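Local coordinates for UPF0230 protein TM1468 (Thermotoga maritima, PDB 1VPV) that binds long-chain fatty acids such as palmitate and may play a role in lipid transport or fatty acid metabolism, at residues Y33-I38 against L139-A144; V98-L103 against N112-A117. One frame throughout, in Å; residues are numbered along the deposited sequence.

Contact 1: Y33-I38 against L139-A144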
loop_
_atom_site.group_PDB
_atom_site.type_symbol
_atom_site.label_atom_id
_atom_site.label_comp_id
_atom_site.label_asym_id
_atom_site.label_seq_id
_atom_site.Cartn_x
_atom_site.Cartn_y
_atom_site.Cartn_z
ATOM N N TYR A 33 -10.137 -11.663 5.653
ATOM C CA TYR A 33 -8.862 -12.381 5.632
ATOM C C TYR A 33 -8.098 -12.295 6.966
ATOM O O TYR A 33 -6.905 -12.671 7.028
ATOM C CB TYR A 33 -7.969 -11.882 4.473
ATOM C CG TYR A 33 -8.601 -12.112 3.131
ATOM C CD1 TYR A 33 -8.836 -13.410 2.664
ATOM C CD2 TYR A 33 -9.006 -11.054 2.343
ATOM C CE1 TYR A 33 -9.436 -13.626 1.419
ATOM C CE2 TYR A 33 -9.616 -11.264 1.118
ATOM C CZ TYR A 33 -9.820 -12.545 0.657
ATOM O OH TYR A 33 -10.414 -12.732 -0.570
ATOM N N ASP A 34 -8.784 -11.844 8.023
ATOM C CA ASP A 34 -8.174 -11.687 9.366
ATOM C C ASP A 34 -6.807 -10.925 9.292
ATOM O O ASP A 34 -5.733 -11.420 9.681
ATOM C CB ASP A 34 -8.066 -13.044 10.080
ATOM C CG ASP A 34 -7.715 -12.896 11.575
ATOM O OD1 ASP A 34 -7.861 -11.767 12.093
ATOM O OD2 ASP A 34 -7.311 -13.889 12.235
ATOM N N ILE A 35 -6.882 -9.726 8.722
ATOM C CA ILE A 35 -5.752 -8.855 8.587
ATOM C C ILE A 35 -6.033 -7.609 9.458
ATOM O O ILE A 35 -7.085 -6.999 9.352
ATOM C CB ILE A 35 -5.554 -8.428 7.133
ATOM C CG1 ILE A 35 -5.210 -9.623 6.242
ATOM C CG2 ILE A 35 -4.478 -7.343 7.020
ATOM C CD1 ILE A 35 -5.318 -9.313 4.769
ATOM N N ASP A 36 -5.064 -7.253 10.298
ATOM C CA ASP A 36 -5.119 -6.090 11.144
ATOM C C ASP A 36 -4.200 -5.038 10.554
ATOM O O ASP A 36 -3.256 -5.364 9.819
ATOM C CB ASP A 36 -4.612 -6.488 12.526
ATOM C CG ASP A 36 -5.053 -5.537 13.640
ATOM O OD1 ASP A 36 -5.762 -4.536 13.374
ATOM O OD2 ASP A 36 -4.659 -5.817 14.798
ATOM N N SER A 37 -4.465 -3.786 10.910
ATOM C CA SER A 37 -3.702 -2.642 10.455
ATOM C C SER A 37 -3.077 -1.900 11.656
ATOM O O SER A 37 -3.784 -1.531 12.587
ATOM C CB SER A 37 -4.625 -1.691 9.675
ATOM O OG SER A 37 -3.855 -0.749 8.957
ATOM N N ILE A 38 -1.756 -1.706 11.647
ATOM C CA ILE A 38 -1.107 -0.954 12.725
ATOM C C ILE A 38 -0.853 0.480 12.251
ATOM O O ILE A 38 -0.263 0.674 11.213
ATOM C CB ILE A 38 0.201 -1.612 13.255
ATOM C CG1 ILE A 38 0.826 -0.738 14.332
ATOM C CG2 ILE A 38 1.215 -1.888 12.133
ATOM C CD1 ILE A 38 1.987 -1.413 15.048
ATOM N N LEU A 139 -2.155 -7.252 -1.475
ATOM C CA LEU A 139 -2.225 -8.308 -2.485
ATOM C C LEU A 139 -1.470 -9.531 -1.974
ATOM O O LEU A 139 -2.068 -10.585 -1.835
ATOM C CB LEU A 139 -1.737 -7.830 -3.883
ATOM C CG LEU A 139 -2.581 -6.736 -4.541
ATOM C CD1 LEU A 139 -1.918 -6.137 -5.736
ATOM C CD2 LEU A 139 -3.950 -7.256 -4.904
ATOM N N PRO A 140 -0.183 -9.383 -1.625
ATOM C CA PRO A 140 0.515 -10.513 -0.963
ATOM C C PRO A 140 -0.066 -10.994 0.378
ATOM O O PRO A 140 0.160 -12.144 0.751
ATOM C CB PRO A 140 1.949 -10.001 -0.789
ATOM C CG PRO A 140 1.892 -8.538 -0.978
ATOM C CD PRO A 140 0.719 -8.251 -1.865
ATOM N N ALA A 141 -0.808 -10.151 1.084
ATOM C CA ALA A 141 -1.475 -10.577 2.323
ATOM C C ALA A 141 -2.634 -11.498 2.067
ATOM O O ALA A 141 -2.813 -12.494 2.783
ATOM C CB ALA A 141 -1.961 -9.392 3.109
ATOM N N ARG A 142 -3.475 -11.130 1.107
ATOM C CA ARG A 142 -4.557 -12.003 0.665
ATOM C C ARG A 142 -4.012 -13.356 0.260
ATOM O O ARG A 142 -4.539 -14.394 0.675
ATOM C CB ARG A 142 -5.313 -11.422 -0.497
ATOM C CG ARG A 142 -6.395 -12.365 -1.042
ATOM C CD ARG A 142 -7.401 -11.652 -1.907
ATOM N NE ARG A 142 -6.724 -11.008 -3.037
ATOM C CZ ARG A 142 -7.341 -10.275 -3.963
ATOM N NH1 ARG A 142 -8.656 -10.110 -3.938
ATOM N NH2 ARG A 142 -6.636 -9.719 -4.939
ATOM N N VAL A 143 -2.965 -13.332 -0.547
ATOM C CA VAL A 143 -2.390 -14.559 -1.090
ATOM C C VAL A 143 -1.855 -15.413 0.035
ATOM O O VAL A 143 -2.046 -16.598 0.026
ATOM C CB VAL A 143 -1.256 -14.260 -2.113
ATOM C CG1 VAL A 143 -0.522 -15.510 -2.466
ATOM C CG2 VAL A 143 -1.843 -13.612 -3.398
ATOM N N ALA A 144 -1.189 -14.802 1.011
ATOM C CA ALA A 144 -0.729 -15.538 2.168
ATOM C C ALA A 144 -1.886 -16.189 2.891
ATOM O O ALA A 144 -1.765 -17.320 3.396
ATOM C CB ALA A 144 -0.002 -14.635 3.113
#
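Helix 138-149 packs against the start of strand 35-43 in the DegV fold, with Arg142 and Ala141 meeting Tyr33 and Ile35. Tyr33 is the first residue to leave helical geometry after the short helix 29-32. Its CB points toward helix 138-149. CG stands anti to the carbonyl carbon (chi1 -61°), and the ring reaches out to Arg142. The aliphatic part of Arg142 lies over one face of this ring, nearer the rim than the middle. CG of Arg142 sits 4.1 Å from the centroid of the Tyr33 ring, a CH-pi contact. The next carbon follows the hydroxyl end: CD of Arg142 is 3.6 Å from CZ of Tyr33 and 3.5 Å from OH of Tyr33. The Arg142 chain then bends at chi3 (59°). Its guanidinium plane stands 82° to the ring plane, so the charged group does not stack on the tyrosine. Two residues further on, CD1 of Ile35 touches CB of Ala141 at 3.7 Å. This second patch is the meeting of two methyl groups. A serine in place of Tyr33 would probably leave a gap beside the Arg142 methylenes, and the arginine chain would be less well held.

Beyond the two segments, NH1 of Arg142 makes a salt bridge to Asp270 on strand 267-275. Arg145, on the same helix 138-149, hydrogen-bonds to the carbonyl oxygens of Tyr33 and Asp34. Trp29 meets the Tyr33 ring edge-to-face, Ile35 also touches Ile17 of strand 15-20, and helix 154-166 packs against Pro140, Val143 and Ala144.

Contact 2: V98-L103 against N112-A117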
loop_
_atom_site.group_PDB
_atom_site.type_symbol
_atom_site.label_atom_id
_atom_site.label_comp_id
_atom_site.label_asym_id
_atom_site.label_seq_id
_atom_site.Cartn_x
_atom_site.Cartn_y
_atom_site.Cartn_z
ATOM N N VAL A 98 2.519 -14.725 14.130
ATOM C CA VAL A 98 2.161 -13.450 13.500
ATOM C C VAL A 98 2.997 -13.275 12.237
ATOM O O VAL A 98 4.216 -13.442 12.261
ATOM C CB VAL A 98 2.440 -12.254 14.386
ATOM C CG1 VAL A 98 1.933 -11.005 13.703
ATOM C CG2 VAL A 98 1.789 -12.413 15.743
ATOM N N LEU A 99 2.330 -12.960 11.143
ATOM C CA LEU A 99 3.004 -12.656 9.899
ATOM C C LEU A 99 2.819 -11.185 9.595
ATOM O O LEU A 99 1.701 -10.758 9.357
ATOM C CB LEU A 99 2.406 -13.481 8.761
ATOM C CG LEU A 99 2.929 -13.132 7.355
ATOM C CD1 LEU A 99 4.413 -13.459 7.236
ATOM C CD2 LEU A 99 2.138 -13.874 6.287
ATOM N N VAL A 100 3.908 -10.424 9.571
ATOM C CA VAL A 100 3.885 -8.964 9.326
ATOM C C VAL A 100 4.416 -8.617 7.925
ATOM O O VAL A 100 5.504 -9.023 7.538
ATOM C CB VAL A 100 4.780 -8.207 10.370
ATOM C CG1 VAL A 100 4.695 -6.697 10.191
ATOM C CG2 VAL A 100 4.425 -8.611 11.780
ATOM N N LEU A 101 3.641 -7.850 7.190
ATOM C CA LEU A 101 4.042 -7.317 5.885
ATOM C C LEU A 101 4.092 -5.817 6.005
ATOM O O LEU A 101 3.067 -5.171 6.269
ATOM C CB LEU A 101 3.013 -7.692 4.791
ATOM C CG LEU A 101 3.222 -9.086 4.220
ATOM C CD1 LEU A 101 2.730 -10.084 5.192
ATOM C CD2 LEU A 101 2.523 -9.274 2.898
ATOM N N THR A 102 5.281 -5.255 5.856
ATOM C CA THR A 102 5.449 -3.808 5.952
ATOM C C THR A 102 5.768 -3.206 4.630
ATOM O O THR A 102 6.313 -3.864 3.737
ATOM C CB THR A 102 6.593 -3.402 6.865
ATOM O OG1 THR A 102 7.852 -3.710 6.236
ATOM C CG2 THR A 102 6.461 -4.081 8.231
ATOM N N LEU A 103 5.500 -1.915 4.534
ATOM C CA LEU A 103 6.009 -1.141 3.406
ATOM C C LEU A 103 7.554 -1.216 3.303
ATOM O O LEU A 103 8.261 -1.536 4.262
ATOM C CB LEU A 103 5.499 0.315 3.454
ATOM C CG LEU A 103 6.184 1.302 4.376
ATOM C CD1 LEU A 103 5.931 2.693 3.873
ATOM C CD2 LEU A 103 5.772 1.165 5.836
ATOM N N ASN A 112 12.013 -1.850 10.326
ATOM C CA ASN A 112 12.972 -1.954 11.412
ATOM C C ASN A 112 12.284 -2.132 12.752
ATOM O O ASN A 112 12.654 -3.033 13.496
ATOM C CB ASN A 112 13.968 -0.791 11.425
ATOM C CG ASN A 112 15.100 -0.986 10.404
ATOM O OD1 ASN A 112 15.229 -2.062 9.795
ATOM N ND2 ASN A 112 15.915 0.052 10.206
ATOM N N SER A 113 11.267 -1.315 13.025
ATOM C CA SER A 113 10.535 -1.373 14.287
ATOM C C SER A 113 9.918 -2.751 14.514
ATOM O O SER A 113 10.056 -3.355 15.600
ATOM C CB SER A 113 9.429 -0.335 14.322
ATOM O OG SER A 113 9.933 0.925 14.613
ATOM N N ALA A 114 9.271 -3.238 13.466
ATOM C CA ALA A 114 8.567 -4.511 13.500
ATOM C C ALA A 114 9.515 -5.640 13.820
ATOM O O ALA A 114 9.169 -6.531 14.592
ATOM C CB ALA A 114 7.871 -4.778 12.161
ATOM N N VAL A 115 10.713 -5.593 13.237
ATOM C CA VAL A 115 11.717 -6.641 13.432
ATOM C C VAL A 115 12.277 -6.568 14.816
ATOM O O VAL A 115 12.487 -7.602 15.446
ATOM C CB VAL A 115 12.886 -6.586 12.389
ATOM C CG1 VAL A 115 14.030 -7.522 12.777
ATOM C CG2 VAL A 115 12.389 -6.978 11.037
ATOM N N LEU A 116 12.529 -5.352 15.291
ATOM C CA LEU A 116 13.070 -5.193 16.642
ATOM C C LEU A 116 12.033 -5.692 17.643
ATOM O O LEU A 116 12.376 -6.371 18.621
ATOM C CB LEU A 116 13.481 -3.747 16.928
ATOM C CG LEU A 116 14.683 -3.213 16.125
ATOM C CD1 LEU A 116 14.850 -1.699 16.290
ATOM C CD2 LEU A 116 15.950 -3.909 16.526
ATOM N N ALA A 117 10.757 -5.388 17.373
ATOM C CA ALA A 117 9.692 -5.780 18.301
ATOM C C ALA A 117 9.617 -7.310 18.367
ATOM O O ALA A 117 9.364 -7.856 19.426
ATOM C CB ALA A 117 8.390 -5.181 17.897
#
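The hydroxyl of Thr102 donates a hydrogen bond to the carbonyl oxygen of the next residue, with OG1 of Thr102 3.0 Å from O of Leu103. The donor is tilted 32° from the carbonyl plane of Leu103. The other branch of Thr102, the methyl CG2, meets Ala114. It does so at 4.2 Å from CB of Ala114. The second contact is made by Val100, two residues earlier on the strand. Its CG1 stands anti to the backbone N (chi1 -176°) and also comes to 4.2 Å from the Ala114 CB. The two strand methyls are near each other as well: CG1 of Val100 and CG2 of Thr102 are 3.7 Å apart. Three methyl groups therefore form a small apolar triangle, with Ala114 as its single corner on the helix. All three residues are buried.

Strand 97-102 and helix 110-118 are the first two elements of a beta-alpha-beta unit that ends in strand 125-129. The CA atoms of Val100 and Ala114 are 7.7 Å apart, the closest CA pair across the two segments. The helix itself is regular here. N of Leu116 bonds to O of Asn112 at 2.9 Å, and N of Ala117 bonds to O of Ser113 at 2.8 Å.

The third element of the unit closes in on the same patch, because Val127 touches Ala114 and Val125 touches Val100. Phe83 of helix 80-92 also touches Ala114, and Tyr87 of that helix hydrogen-bonds to the carbonyl oxygen of Ala114.

Contact 2 is nested within the chain loop that contact 1 closes. Both reach the same mixed sheet, and their centres are about 13 Å apart. Strand 97-102 joins them: Val100 and Thr102 meet helix 110-118, while Leu99 and Leu101 pack on helix 138-149. CD2 of Leu101 lies 3.8 Å from CB of Pro140, and CD2 of Leu99 lies 3.9 Å from CB of Ala144. Contact 2 is the nearer to the fatty acid. The Thr102 side chain is about 10 Å from the bound palmitate and about 7 Å from that of Ser108, which binds it. Leu103 touches the palmitate directly. The Arg142 side chain of contact 1 lies about 12 Å from it.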